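Local coordinates for motility-associated killing factor MakB (Vibrio cholerae serotype O1, PDB 6W1W), which probably acts as one component of a tripartite cytotoxin structurally related to the alpha-pore-forming toxins, at residues 116-121 with 286-291. Residues are numbered along the deposited sequence; the frame is centred on the assembly and turned at random.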
loop_
_atom_site.group_PDB
_atom_site.type_symbol
_atom_site.label_atom_id
_atom_site.label_comp_id
_atom_site.label_asym_id
_atom_site.label_seq_id
_atom_site.Cartn_x
_atom_site.Cartn_y
_atom_site.Cartn_z
ATOM N N GLN A 116 18.454 16.986 -5.350
ATOM C CA GLN A 116 17.043 17.228 -5.060
ATOM C C GLN A 116 16.284 15.921 -4.894
ATOM O O GLN A 116 15.453 15.789 -3.988
ATOM C CB GLN A 116 16.399 18.060 -6.170
ATOM C CG GLN A 116 16.975 19.447 -6.357
ATOM C CD GLN A 116 16.291 20.202 -7.480
ATOM O OE1 GLN A 116 16.934 20.933 -8.236
ATOM N NE2 GLN A 116 14.978 20.029 -7.595
ATOM N N ASN A 117 16.554 14.943 -5.763
ATOM C CA ASN A 117 15.794 13.699 -5.743
ATOM C C ASN A 117 16.041 12.921 -4.457
ATOM O O ASN A 117 15.101 12.405 -3.846
ATOM C CB ASN A 117 16.142 12.845 -6.964
ATOM C CG ASN A 117 15.524 13.380 -8.247
ATOM O OD1 ASN A 117 14.600 14.196 -8.211
ATOM N ND2 ASN A 117 16.031 12.919 -9.388
ATOM N N ILE A 118 17.300 12.829 -4.023
ATOM C CA ILE A 118 17.594 12.083 -2.800
ATOM C C ILE A 118 17.029 12.798 -1.577
ATOM O O ILE A 118 16.550 12.153 -0.639
ATOM C CB ILE A 118 19.107 11.825 -2.668
ATOM C CG1 ILE A 118 19.472 11.409 -1.244
ATOM C CG2 ILE A 118 19.905 13.028 -3.072
ATOM C CD1 ILE A 118 20.935 11.073 -1.067
ATOM N N THR A 119 17.053 14.131 -1.571
ATOM C CA THR A 119 16.465 14.867 -0.455
ATOM C C THR A 119 14.965 14.610 -0.356
ATOM O O THR A 119 14.467 14.159 0.682
ATOM C CB THR A 119 16.758 16.361 -0.602
ATOM O OG1 THR A 119 18.121 16.622 -0.235
ATOM C CG2 THR A 119 15.835 17.178 0.290
ATOM N N LEU A 120 14.227 14.871 -1.438
ATOM C CA LEU A 120 12.777 14.708 -1.410
ATOM C C LEU A 120 12.352 13.256 -1.212
ATOM O O LEU A 120 11.187 13.005 -0.886
ATOM C CB LEU A 120 12.164 15.272 -2.694
ATOM C CG LEU A 120 11.840 16.771 -2.726
ATOM C CD1 LEU A 120 10.916 17.154 -1.570
ATOM C CD2 LEU A 120 13.104 17.628 -2.724
ATOM N N THR A 121 13.262 12.298 -1.401
ATOM C CA THR A 121 12.957 10.910 -1.067
ATOM C C THR A 121 13.034 10.680 0.437
ATOM O O THR A 121 12.121 10.099 1.033
ATOM C CB THR A 121 13.908 9.954 -1.794
ATOM O OG1 THR A 121 13.628 9.963 -3.199
ATOM C CG2 THR A 121 13.756 8.536 -1.263
ATOM N N LEU A 286 19.626 4.532 -4.165
ATOM C CA LEU A 286 19.787 4.456 -5.613
ATOM C C LEU A 286 20.274 5.783 -6.177
ATOM O O LEU A 286 21.207 5.823 -6.989
ATOM C CB LEU A 286 18.473 4.044 -6.275
ATOM C CG LEU A 286 18.579 3.967 -7.798
ATOM C CD1 LEU A 286 19.712 3.036 -8.153
ATOM C CD2 LEU A 286 17.274 3.504 -8.428
ATOM N N TRP A 287 19.646 6.886 -5.760
ATOM C CA TRP A 287 20.132 8.202 -6.154
ATOM C C TRP A 287 21.493 8.507 -5.536
ATOM O O TRP A 287 22.327 9.166 -6.168
ATOM C CB TRP A 287 19.137 9.282 -5.739
ATOM C CG TRP A 287 17.784 9.214 -6.371
ATOM C CD1 TRP A 287 16.593 9.029 -5.732
ATOM C CD2 TRP A 287 17.474 9.378 -7.758
ATOM N NE1 TRP A 287 15.560 9.055 -6.637
ATOM C CE2 TRP A 287 16.075 9.268 -7.889
ATOM C CE3 TRP A 287 18.243 9.599 -8.903
ATOM C CZ2 TRP A 287 15.430 9.370 -9.117
ATOM C CZ3 TRP A 287 17.600 9.701 -10.124
ATOM C CH2 TRP A 287 16.209 9.585 -10.221
ATOM N N GLN A 288 21.733 8.036 -4.309
ATOM C CA GLN A 288 22.931 8.431 -3.574
ATOM C C GLN A 288 24.195 7.956 -4.279
ATOM O O GLN A 288 25.028 8.769 -4.696
ATOM C CB GLN A 288 22.863 7.904 -2.135
ATOM C CG GLN A 288 24.167 8.012 -1.346
ATOM C CD GLN A 288 24.715 9.427 -1.276
ATOM O OE1 GLN A 288 23.972 10.406 -1.346
ATOM N NE2 GLN A 288 26.030 9.538 -1.138
ATOM N N ASP A 289 24.354 6.638 -4.439
ATOM C CA ASP A 289 25.533 6.143 -5.143
ATOM C C ASP A 289 25.497 6.461 -6.635
ATOM O O ASP A 289 26.491 6.217 -7.325
ATOM C CB ASP A 289 25.712 4.636 -4.910
ATOM C CG ASP A 289 24.546 3.809 -5.417
ATOM O OD1 ASP A 289 23.532 4.390 -5.856
ATOM O OD2 ASP A 289 24.651 2.564 -5.383
ATOM N N GLU A 290 24.383 7.003 -7.140
ATOM C CA GLU A 290 24.367 7.595 -8.475
ATOM C C GLU A 290 24.972 8.994 -8.457
ATOM O O GLU A 290 25.646 9.402 -9.410
ATOM C CB GLU A 290 22.936 7.644 -9.013
ATOM C CG GLU A 290 22.835 8.019 -10.481
ATOM C CD GLU A 290 23.531 7.018 -11.379
ATOM O OE1 GLU A 290 23.450 5.803 -11.092
ATOM O OE2 GLU A 290 24.168 7.449 -12.363
ATOM N N LEU A 291 24.730 9.743 -7.378
ATOM C CA LEU A 291 25.400 11.025 -7.197
ATOM C C LEU A 291 26.893 10.839 -6.962
ATOM O O LEU A 291 27.707 11.632 -7.447
ATOM C CB LEU A 291 24.757 11.781 -6.036
ATOM C CG LEU A 291 25.511 12.975 -5.450
ATOM C CD1 LEU A 291 25.440 14.177 -6.381
ATOM C CD2 LEU A 291 24.954 13.306 -4.077
#
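The indole of W287 receives N117 over one face. CB of N117 sits 10° off the normal of the five-membered ring and 3.7 Å from its centroid, a geometry that meets the definition of a CH-pi contact. CG of N117 lies anti to its own carbonyl carbon, and the ND2 end of the amide carries on over the six-membered ring, where ND2 comes 3.4 Å from CH2 of W287. Amide and indole planes are 47° apart, so the two groups are not stacked flat. OG1 of T121 approaches the pyrrole side obliquely, 4.0 Å from CD1 of W287; it hydrogen-bonds the N117 carbonyl O one turn back (2.9 Å). Elsewhere around the indole, Y83 meets it edge-to-face and the ring of F80 also meets it, while W323 touches it too.

Beside the ring, I118 packs its CB 4.0 Å from CB of W287. Its CG1 arm is extended, with CD1 anti to CA, and this methyl lies 3.9 Å from CB of Q288. No hydrogen bond links the segments, so the contact rests on nonpolar and ring-face packing.

Segments 116-121 of helix 100-151 and 286-291 of helix 276-302 run nearly antiparallel at 153°, their axes 9.1 Å apart at closest approach. With F80 and Y83 supplied by helix 69-90 and W323 by helix 316-333, the arrangement is that of an elongated alpha-helical bundle, consistent with the structural similarity to alpha-pore-forming toxins.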